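Non-canonical purine NTP pyrophosphatase (Staphylococcus aureus, PDB 4BNQ) probably hydrolyses non-canonical purine nucleoside triphosphates such as XTP, dITP and ITP to monophosphate and diphosphate, clearing them from the nucleotide pool. Local coordinates at residues Lys143-Asn147 with Thr163-Ser168; Ile50-Glu54 with Glu127-Phe131. All coordinates share one frame; numbering follows the deposited sequence.

Interaction 1 (Lys143-Asn147 with Thr163-Ser168)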
# COMPACT_ATOMS: atom_id res chain seq x y z
N LYS A 143 -5.32 -19.13 17.67
CA LYS A 143 -5.31 -17.71 18.02
C LYS A 143 -4.01 -17.36 18.73
O LYS A 143 -3.65 -17.99 19.73
CB LYS A 143 -6.52 -17.39 18.90
CG LYS A 143 -7.86 -17.80 18.26
CD LYS A 143 -9.02 -17.47 19.15
CE LYS A 143 -9.07 -15.99 19.42
NZ LYS A 143 -10.09 -15.67 20.46
N TYR A 144 -3.30 -16.36 18.21
CA TYR A 144 -2.04 -15.93 18.84
C TYR A 144 -2.07 -14.44 19.12
O TYR A 144 -2.39 -13.65 18.23
CB TYR A 144 -0.84 -16.24 17.93
CG TYR A 144 -0.61 -17.70 17.58
CD1 TYR A 144 -1.39 -18.34 16.63
CD2 TYR A 144 0.42 -18.42 18.17
CE1 TYR A 144 -1.18 -19.68 16.30
CE2 TYR A 144 0.64 -19.76 17.84
CZ TYR A 144 -0.16 -20.38 16.90
OH TYR A 144 0.06 -21.70 16.56
N GLY A 145 -1.70 -14.04 20.33
CA GLY A 145 -1.77 -12.63 20.71
C GLY A 145 -3.17 -12.26 21.14
O GLY A 145 -4.09 -13.07 21.01
N GLU A 146 -3.35 -11.05 21.65
CA GLU A 146 -4.69 -10.63 22.10
C GLU A 146 -4.97 -9.15 21.87
O GLU A 146 -5.97 -8.65 22.33
CB GLU A 146 -4.88 -10.98 23.57
CG GLU A 146 -4.03 -10.12 24.48
CD GLU A 146 -4.11 -10.51 25.93
OE1 GLU A 146 -5.24 -10.64 26.47
OE2 GLU A 146 -3.05 -10.68 26.56
N ASN A 147 -4.09 -8.45 21.15
CA ASN A 147 -4.37 -7.07 20.75
C ASN A 147 -5.30 -7.04 19.54
O ASN A 147 -5.58 -8.07 18.94
CB ASN A 147 -3.08 -6.31 20.40
CG ASN A 147 -2.20 -6.07 21.60
OD1 ASN A 147 -2.67 -5.99 22.74
ND2 ASN A 147 -0.89 -5.95 21.36
N THR A 163 1.14 -12.71 14.11
CA THR A 163 -0.25 -12.43 13.73
C THR A 163 -0.54 -10.96 14.01
O THR A 163 0.13 -10.33 14.82
CB THR A 163 -1.27 -13.27 14.50
OG1 THR A 163 -1.27 -12.88 15.88
CG2 THR A 163 -0.99 -14.77 14.37
N MET A 164 -1.57 -10.44 13.35
CA MET A 164 -2.00 -9.07 13.53
C MET A 164 -2.22 -8.80 15.03
O MET A 164 -1.80 -7.76 15.52
CB MET A 164 -3.27 -8.83 12.70
CG MET A 164 -3.43 -7.42 12.10
SD MET A 164 -2.14 -6.81 10.99
CE MET A 164 -2.97 -7.05 9.43
N ALA A 165 -2.80 -9.74 15.77
CA ALA A 165 -3.04 -9.51 17.22
C ALA A 165 -1.77 -9.52 18.08
O ALA A 165 -1.77 -9.11 19.24
CB ALA A 165 -4.05 -10.49 17.78
N GLN A 166 -0.67 -9.99 17.52
CA GLN A 166 0.56 -9.99 18.28
C GLN A 166 1.26 -8.62 18.22
O GLN A 166 2.10 -8.30 19.06
CB GLN A 166 1.50 -11.07 17.76
CG GLN A 166 1.18 -12.47 18.23
CD GLN A 166 2.20 -13.47 17.69
OE1 GLN A 166 2.04 -14.00 16.59
NE2 GLN A 166 3.26 -13.71 18.46
N LEU A 167 0.91 -7.82 17.21
CA LEU A 167 1.58 -6.55 16.99
C LEU A 167 1.07 -5.51 17.98
O LEU A 167 -0.11 -5.53 18.35
CB LEU A 167 1.29 -6.04 15.58
CG LEU A 167 1.64 -6.94 14.40
CD1 LEU A 167 1.17 -6.29 13.09
CD2 LEU A 167 3.14 -7.24 14.37
N SER A 168 1.94 -4.60 18.40
CA SER A 168 1.52 -3.46 19.21
C SER A 168 0.58 -2.62 18.37
O SER A 168 0.59 -2.73 17.14
CB SER A 168 2.73 -2.61 19.62
OG SER A 168 3.27 -1.94 18.49
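Asn-147 reaches across the 3-10 turn, from Ala-165 to Leu-167, joining two loops of the Ham1 fold: one between strands 126-139 and 155-157, the other leading from strand 162-163 into helix 169-175. Its CB rests 3.3 Å from Ala-165 O, the same carbonyl that takes the backbone N of Asn-147 at 3.1 Å. With CG swung anti to the carbonyl carbon (chi1 -68°), the side chain runs on along the turn, and CG lies equally far from the carbonyl oxygens of Ala-165 and Leu-167. At the tip, ND2 gives a fairly straight bond to Leu-167 O, also 3.1 Å. That oxygen lies nearly in the amide plane, although the donor stands well above the plane of the Leu-167 carbonyl.

The next residue, Ser-168, is the N-cap of helix 169-175, so this amide grips the chain just before the helix starts. Ala-165 also touches Asp-152, a predicted substrate-binding residue. Gly-145, without a side chain, passes close over the turn with phi 83°, its CA 3.8 Å from Ala-165 O. At the other end, Thr-163 OG1 donates to Tyr-144 O at 2.7 Å from above the carbonyl plane, while Gln-166 OE1 accepts from Thr-163 N at 2.9 Å.

Interaction 2 (Ile50-Glu54 with Glu127-Phe131). With PO4 (phosphate ion), chain C.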
# COMPACT_ATOMS: atom_id res chain seq x y z
N ILE A 50 -19.84 3.28 1.37
CA ILE A 50 -20.57 4.42 0.83
C ILE A 50 -21.90 4.62 1.56
O ILE A 50 -22.29 5.75 1.88
CB ILE A 50 -20.83 4.24 -0.68
CG1 ILE A 50 -19.52 4.36 -1.46
CG2 ILE A 50 -21.85 5.27 -1.17
CD1 ILE A 50 -19.67 4.18 -2.97
N LEU A 51 -22.61 3.53 1.82
CA LEU A 51 -23.89 3.65 2.50
C LEU A 51 -23.68 4.26 3.89
O LEU A 51 -24.44 5.12 4.32
CB LEU A 51 -24.59 2.27 2.59
CG LEU A 51 -25.17 1.64 1.31
CD1 LEU A 51 -25.46 0.16 1.53
CD2 LEU A 51 -26.44 2.35 0.87
N LYS A 52 -22.63 3.84 4.58
CA LYS A 52 -22.42 4.36 5.93
C LYS A 52 -21.99 5.83 5.92
O LYS A 52 -22.55 6.63 6.67
CB LYS A 52 -21.47 3.47 6.74
CG LYS A 52 -22.12 2.11 7.15
CD LYS A 52 -21.15 1.16 7.86
CE LYS A 52 -20.09 0.63 6.91
NZ LYS A 52 -19.35 -0.53 7.49
N SER A 53 -21.03 6.19 5.07
CA SER A 53 -20.53 7.57 5.07
C SER A 53 -21.59 8.56 4.60
O SER A 53 -21.75 9.62 5.20
CB SER A 53 -19.26 7.71 4.21
OG SER A 53 -19.55 7.38 2.88
N GLU A 54 -22.31 8.20 3.54
CA GLU A 54 -23.36 9.08 3.04
C GLU A 54 -24.48 9.28 4.06
O GLU A 54 -24.99 10.39 4.23
CB GLU A 54 -23.88 8.60 1.68
CG GLU A 54 -22.85 8.85 0.60
CD GLU A 54 -23.32 8.54 -0.81
OE1 GLU A 54 -24.41 7.93 -0.98
OE2 GLU A 54 -22.57 8.88 -1.75
N GLU A 127 -18.67 14.88 -4.08
CA GLU A 127 -19.17 13.55 -4.39
C GLU A 127 -18.41 12.57 -3.51
O GLU A 127 -17.26 12.80 -3.16
CB GLU A 127 -18.93 13.19 -5.85
CG GLU A 127 -19.87 13.89 -6.81
CD GLU A 127 -19.62 13.47 -8.25
OE1 GLU A 127 -18.91 12.46 -8.47
OE2 GLU A 127 -20.13 14.16 -9.16
N THR A 128 -19.06 11.47 -3.15
CA THR A 128 -18.40 10.49 -2.31
C THR A 128 -17.16 9.91 -2.98
O THR A 128 -17.19 9.60 -4.18
CB THR A 128 -19.35 9.37 -1.93
OG1 THR A 128 -20.40 9.91 -1.12
CG2 THR A 128 -18.60 8.30 -1.14
N LYS A 129 -16.08 9.76 -2.22
CA LYS A 129 -14.86 9.18 -2.76
C LYS A 129 -14.40 7.96 -1.93
O LYS A 129 -14.49 7.97 -0.70
CB LYS A 129 -13.78 10.27 -2.86
CG LYS A 129 -12.58 9.85 -3.68
CD LYS A 129 -12.97 9.11 -4.97
CE LYS A 129 -11.77 8.36 -5.57
NZ LYS A 129 -10.59 9.24 -5.85
N VAL A 130 -13.93 6.91 -2.62
CA VAL A 130 -13.53 5.66 -1.96
C VAL A 130 -12.05 5.33 -2.15
O VAL A 130 -11.47 5.62 -3.20
CB VAL A 130 -14.36 4.46 -2.47
CG1 VAL A 130 -15.82 4.66 -2.13
CG2 VAL A 130 -14.18 4.28 -3.98
N PHE A 131 -11.45 4.69 -1.15
CA PHE A 131 -10.04 4.29 -1.19
C PHE A 131 -9.84 2.89 -0.62
O PHE A 131 -10.34 2.58 0.47
CB PHE A 131 -9.20 5.27 -0.39
CG PHE A 131 -9.45 6.71 -0.73
CD1 PHE A 131 -10.49 7.41 -0.12
CD2 PHE A 131 -8.65 7.37 -1.64
CE1 PHE A 131 -10.71 8.74 -0.43
CE2 PHE A 131 -8.88 8.70 -1.94
CZ PHE A 131 -9.90 9.38 -1.34
P PO4 C . -18.91 -0.82 11.04
O1 PO4 C . -17.72 0.04 10.61
O2 PO4 C . -18.41 -2.12 11.63
O3 PO4 C . -19.75 -1.13 9.81
O4 PO4 C . -19.75 -0.09 12.05
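Glu-54 and Thr-128 meet at an angle, the carboxylate reaching out from the helix to the threonine hydroxyl. The glutamate chain is extended beyond CG, which brings OE2 to Thr-128 OG1, with the hydroxyl as donor; the modelled separation is very short, 2.5 Å, and its exact length is doubtful. OG1 also comes within 3.2 Å of the glutamate's CG, and has a further hydrogen bond to Ser-122 on the adjoining strand.

OG1 of Thr-128 sits anti to the carbonyl carbon (chi1 -65°) and meets the glutamate, while the methyl CG2 packs toward Ile-50 and Ser-53, 4.1 Å from Ile-50 CG1 and 4.2 Å from Ser-53 OG. Ser-53 has its stronger polar partner in Ser-122.

Here helix 45-60 lies across one face of the long antiparallel sheet of the Ham1 fold, near the start of strand 126-139. The segment axes approach to 9.6 Å, their directions 134° apart. Thr-128 and Val-130, two residues apart, both point at the helix, whereas Lys-129 between them points away and forms a salt bridge to Glu-190 of the second subunit.

Farther along the strand the contact becomes apolar. Ile-50 slants across Val-130, putting its CG1 3.8 Å from Val-130 CG1, and its terminal CD1 comes 4.0 Å from that same methyl.

Lys-52 leaves the helix in another direction, toward the predicted active site. Its NZ forms a salt bridge with Asp-68, the predicted proton acceptor, and donates, at a doubtfully short 2.4 Å, to O3 of a phosphate ion, probably from the crystallisation liquor, that Ser-8, Asn-9 and Lys-13 also bind.

How the interactions relate
Interaction 1 and interaction 2 lie on opposite sides of the chain's centre, their own centres about 30 Å apart, and share strand 126-139 indirectly: interaction 2 uses its beginning, interaction 1 the loop that follows its end. Neither is deep core. Interaction 1 is partly buried and joins loop to turn, largely through backbone carbonyls that accept from an amide, a backbone N and a hydroxyl. Interaction 2 is a smaller surface contact, 174 against 330 Å², between regular elements; there side chains do the work, one carboxylate-hydroxyl bond beside aliphatic packing. Interaction 1 touches Asp-152 and Lys-172; interaction 2 stands back from the predicted site, which Lys-52 reaches from another side of the helix.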